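Local coordinates for protein tartronate semialdehyde reductase (Salmonella typhimurium, PDB 1VPD) that probably catalyses the NAD(P)H-dependent reduction of tartronate semialdehyde to D-glycerate in the breakdown of galactarate, at residues K22-S34 with A47-Q61. Numbering follows the deposited sequence.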
loop_
_atom_site.group_PDB
_atom_site.type_symbol
_atom_site.label_atom_id
_atom_site.label_comp_id
_atom_site.label_asym_id
_atom_site.label_seq_id
_atom_site.Cartn_x
_atom_site.Cartn_y
_atom_site.Cartn_z
ATOM N N LYS A 22 9.816 11.801 1.568
ATOM C CA LYS A 22 10.532 12.835 0.825
ATOM C C LYS A 22 9.581 13.912 0.306
ATOM O O LYS A 22 9.918 15.096 0.311
ATOM C CB LYS A 22 11.376 12.227 -0.293
ATOM C CG LYS A 22 12.558 11.457 0.229
ATOM C CD LYS A 22 13.424 11.011 -0.908
ATOM C CE LYS A 22 14.574 10.193 -0.425
ATOM N NZ LYS A 22 15.250 9.511 -1.553
ATOM N N ASN A 23 8.357 13.540 -0.075
ATOM C CA ASN A 23 7.375 14.538 -0.433
ATOM C C ASN A 23 6.954 15.430 0.732
ATOM O O ASN A 23 6.675 16.617 0.528
ATOM C CB ASN A 23 6.160 13.902 -1.133
ATOM C CG ASN A 23 6.478 13.521 -2.563
ATOM O OD1 ASN A 23 7.295 14.200 -3.213
ATOM N ND2 ASN A 23 5.858 12.431 -3.070
ATOM N N LEU A 24 6.915 14.884 1.945
ATOM C CA LEU A 24 6.602 15.687 3.124
ATOM C C LEU A 24 7.729 16.686 3.371
ATOM O O LEU A 24 7.463 17.843 3.695
ATOM C CB LEU A 24 6.402 14.821 4.369
ATOM C CG LEU A 24 5.127 13.964 4.436
ATOM C CD1 LEU A 24 5.053 13.246 5.776
ATOM C CD2 LEU A 24 3.863 14.765 4.180
ATOM N N LEU A 25 8.966 16.248 3.200
ATOM C CA LEU A 25 10.120 17.142 3.401
ATOM C C LEU A 25 10.092 18.292 2.401
ATOM O O LEU A 25 10.348 19.433 2.769
ATOM C CB LEU A 25 11.434 16.385 3.296
ATOM C CG LEU A 25 11.720 15.404 4.445
ATOM C CD1 LEU A 25 12.832 14.480 4.085
ATOM C CD2 LEU A 25 12.054 16.125 5.748
ATOM N N LYS A 26 9.780 17.983 1.143
ATOM C CA LYS A 26 9.644 18.986 0.094
ATOM C C LYS A 26 8.512 19.958 0.343
ATOM O O LYS A 26 8.590 21.111 -0.065
ATOM C CB LYS A 26 9.409 18.312 -1.256
ATOM C CG LYS A 26 10.648 17.704 -1.839
ATOM C CD LYS A 26 10.537 17.599 -3.358
ATOM C CE LYS A 26 10.796 16.204 -3.808
ATOM N NZ LYS A 26 12.126 15.671 -3.341
ATOM N N ALA A 27 7.455 19.499 1.001
ATOM C CA ALA A 27 6.336 20.359 1.358
ATOM C C ALA A 27 6.617 21.217 2.602
ATOM O O ALA A 27 5.747 21.969 3.029
ATOM C CB ALA A 27 5.075 19.522 1.584
ATOM N N GLY A 28 7.782 21.045 3.217
ATOM C CA GLY A 28 8.210 21.881 4.339
ATOM C C GLY A 28 7.990 21.317 5.734
ATOM O O GLY A 28 8.184 22.028 6.727
ATOM N N TYR A 29 7.574 20.053 5.838
ATOM C CA TYR A 29 7.400 19.423 7.146
ATOM C C TYR A 29 8.735 18.989 7.722
ATOM O O TYR A 29 9.642 18.595 6.989
ATOM C CB TYR A 29 6.430 18.226 7.054
ATOM C CG TYR A 29 5.017 18.646 6.735
ATOM C CD1 TYR A 29 4.165 19.064 7.735
ATOM C CD2 TYR A 29 4.542 18.654 5.425
ATOM C CE1 TYR A 29 2.880 19.486 7.462
ATOM C CE2 TYR A 29 3.242 19.068 5.139
ATOM C CZ TYR A 29 2.417 19.480 6.165
ATOM O OH TYR A 29 1.124 19.892 5.931
ATOM N N SER A 30 8.862 19.074 9.043
ATOM C CA SER A 30 10.032 18.556 9.738
ATOM C C SER A 30 9.732 17.138 10.202
ATOM O O SER A 30 8.738 16.917 10.894
ATOM C CB SER A 30 10.371 19.430 10.948
ATOM O OG SER A 30 10.611 20.757 10.511
ATOM N N LEU A 31 10.574 16.191 9.815
ATOM C CA LEU A 31 10.342 14.779 10.102
ATOM C C LEU A 31 11.360 14.210 11.056
ATOM O O LEU A 31 12.525 14.615 11.060
ATOM C CB LEU A 31 10.375 13.929 8.823
ATOM C CG LEU A 31 9.407 14.223 7.684
ATOM C CD1 LEU A 31 9.367 13.019 6.743
ATOM C CD2 LEU A 31 8.035 14.551 8.136
ATOM N N VAL A 32 10.908 13.270 11.871
ATOM C CA VAL A 32 11.774 12.375 12.606
ATOM C C VAL A 32 11.409 10.953 12.154
ATOM O O VAL A 32 10.291 10.490 12.397
ATOM C CB VAL A 32 11.624 12.510 14.138
ATOM C CG1 VAL A 32 12.715 11.738 14.836
ATOM C CG2 VAL A 32 11.656 13.975 14.563
ATOM N N VAL A 33 12.364 10.277 11.529
ATOM C CA VAL A 33 12.108 9.032 10.809
ATOM C C VAL A 33 12.825 7.825 11.374
ATOM O O VAL A 33 13.849 7.929 12.062
ATOM C CB VAL A 33 12.425 9.188 9.294
ATOM C CG1 VAL A 33 11.764 10.399 8.736
ATOM C CG2 VAL A 33 13.932 9.209 8.998
ATOM N N SER A 34 12.250 6.649 11.112
ATOM C CA SER A 34 12.902 5.392 11.410
ATOM C C SER A 34 12.479 4.321 10.406
ATOM O O SER A 34 11.441 4.437 9.758
ATOM C CB SER A 34 12.595 4.925 12.818
ATOM O OG SER A 34 13.304 3.731 13.096
ATOM N N ALA A 47 17.923 13.931 2.790
ATOM C CA ALA A 47 16.915 14.850 2.247
ATOM C C ALA A 47 16.380 15.856 3.253
ATOM O O ALA A 47 15.540 16.683 2.911
ATOM C CB ALA A 47 15.728 14.066 1.633
ATOM N N GLY A 48 16.817 15.773 4.503
ATOM C CA GLY A 48 16.457 16.772 5.498
ATOM C C GLY A 48 15.836 16.266 6.802
ATOM O O GLY A 48 15.617 17.064 7.722
ATOM N N ALA A 49 15.555 14.969 6.908
ATOM C CA ALA A 49 14.926 14.447 8.121
ATOM C C ALA A 49 15.901 14.338 9.282
ATOM O O ALA A 49 17.112 14.226 9.090
ATOM C CB ALA A 49 14.321 13.074 7.864
ATOM N N GLU A 50 15.349 14.344 10.487
ATOM C CA GLU A 50 16.033 13.799 11.648
ATOM C C GLU A 50 15.618 12.355 11.891
ATOM O O GLU A 50 14.760 11.820 11.178
ATOM C CB GLU A 50 15.709 14.645 12.873
ATOM C CG GLU A 50 16.193 16.072 12.721
ATOM C CD GLU A 50 16.064 16.836 14.000
ATOM O OE1 GLU A 50 14.909 17.011 14.439
ATOM O OE2 GLU A 50 17.131 17.229 14.549
ATOM N N THR A 51 16.255 11.718 12.869
ATOM C CA THR A 51 15.949 10.337 13.243
ATOM C C THR A 51 16.042 10.135 14.759
ATOM O O THR A 51 16.526 11.012 15.478
ATOM C CB THR A 51 16.855 9.360 12.468
ATOM O OG1 THR A 51 16.453 8.009 12.711
ATOM C CG2 THR A 51 18.342 9.432 12.940
ATOM N N ALA A 52 15.504 9.024 15.244
ATOM C CA ALA A 52 15.659 8.608 16.637
ATOM C C ALA A 52 15.743 7.100 16.686
ATOM O O ALA A 52 15.357 6.439 15.721
ATOM C CB ALA A 52 14.504 9.118 17.490
ATOM N N SER A 53 16.207 6.553 17.809
ATOM C CA SER A 53 16.603 5.146 17.889
ATOM C C SER A 53 15.433 4.190 18.128
ATOM O O SER A 53 15.594 2.972 17.986
ATOM C CB SER A 53 17.674 4.939 18.976
ATOM O OG SER A 53 18.926 5.538 18.602
ATOM N N THR A 54 14.278 4.718 18.537
ATOM C CA THR A 54 13.101 3.873 18.788
ATOM C C THR A 54 11.843 4.601 18.405
ATOM O O THR A 54 11.823 5.825 18.297
ATOM C CB THR A 54 12.938 3.487 20.270
ATOM O OG1 THR A 54 12.780 4.672 21.055
ATOM C CG2 THR A 54 14.187 2.777 20.837
ATOM N N ALA A 55 10.787 3.826 18.198
ATOM C CA ALA A 55 9.459 4.390 17.976
ATOM C C ALA A 55 9.000 5.202 19.189
ATOM O O ALA A 55 8.342 6.223 19.039
ATOM C CB ALA A 55 8.479 3.274 17.676
ATOM N N LYS A 56 9.348 4.740 20.384
ATOM C CA LYS A 56 9.029 5.447 21.614
ATOM C C LYS A 56 9.625 6.858 21.594
ATOM O O LYS A 56 8.941 7.827 21.911
ATOM C CB LYS A 56 9.546 4.658 22.818
ATOM C CG LYS A 56 9.595 5.440 24.151
ATOM C CD LYS A 56 10.052 4.555 25.295
ATOM C CE LYS A 56 10.006 5.311 26.635
ATOM N NZ LYS A 56 10.520 4.467 27.732
ATOM N N ALA A 57 10.890 6.968 21.197
ATOM C CA ALA A 57 11.552 8.274 21.130
ATOM C C ALA A 57 10.966 9.161 20.051
ATOM O O ALA A 57 10.881 10.369 20.213
ATOM C CB ALA A 57 13.044 8.114 20.917
ATOM N N ILE A 58 10.536 8.573 18.935
ATOM C CA ILE A 58 9.836 9.364 17.932
ATOM C C ILE A 58 8.541 9.929 18.518
ATOM O O ILE A 58 8.247 11.101 18.346
ATOM C CB ILE A 58 9.595 8.515 16.666
ATOM C CG1 ILE A 58 10.951 8.293 15.987
ATOM C CG2 ILE A 58 8.639 9.213 15.727
ATOM C CD1 ILE A 58 10.922 7.423 14.782
ATOM N N ALA A 59 7.800 9.100 19.243
ATOM C CA ALA A 59 6.536 9.516 19.823
ATOM C C ALA A 59 6.731 10.579 20.912
ATOM O O ALA A 59 5.883 11.440 21.088
ATOM C CB ALA A 59 5.808 8.317 20.390
ATOM N N GLU A 60 7.847 10.523 21.619
ATOM C CA GLU A 60 8.170 11.546 22.631
ATOM C C GLU A 60 8.370 12.933 22.017
ATOM O O GLU A 60 8.129 13.959 22.668
ATOM C CB GLU A 60 9.410 11.120 23.420
ATOM C CG GLU A 60 9.105 10.009 24.406
ATOM C CD GLU A 60 10.314 9.347 25.037
ATOM O OE1 GLU A 60 11.428 9.401 24.485
ATOM O OE2 GLU A 60 10.117 8.726 26.103
ATOM N N GLN A 61 8.805 12.970 20.763
ATOM C CA GLN A 61 9.146 14.198 20.063
ATOM C C GLN A 61 8.102 14.716 19.074
ATOM O O GLN A 61 8.190 15.865 18.646
ATOM C CB GLN A 61 10.449 13.994 19.291
ATOM C CG GLN A 61 11.647 13.635 20.148
ATOM C CD GLN A 61 12.825 13.234 19.291
ATOM O OE1 GLN A 61 13.072 13.848 18.257
ATOM N NE2 GLN A 61 13.547 12.220 19.714
HETATM O O HOH W 1 13.135 17.551 8.824
HETATM O O HOH W 2 12.830 17.086 12.192
HETATM O O HOH W 3 15.238 3.972 14.773
#
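The carboxamide of Q61 meets V32 through its oxygen, OE1 lying 4.0 Å from V32 CG2, and the two side chains cross at about a right angle. Beside them, V32 CG1, anti to the backbone N (chi1 -170°), reaches I58 CG1 at 4.0 Å and approaches A52 CB, making a small apolar cluster; E50 projects from the same face of the sheet as V32. V33 faces the other side, where its CG1 touches A49 CB at 3.8 Å; near the end of helix 17-26, L25 CD1 packs on A47 CB.

Between these layers V32 pairs with E50 in parallel register: E50 N donates to L31 O (2.9 Å) and V33 N to E50 O (2.9 Å). The ladder then changes character: the hydroxyl of T51 donates from OG1 to V33 O at 2.7 Å, with a C=O...donor angle of 160°. L31 O also accepts from a water shared with E50 OE1, whose carboxylate forms a salt bridge with K7.

The contact joins the two strands of the beta-alpha-beta unit 30-34, 38-46, 50-51 in the Rossmann-type domain, strand 50-51 being outermost within the chain. Its short backbone pairing, extended by a hydroxyl and a water, implies an edge held jointly by polar bonds and apolar contacts.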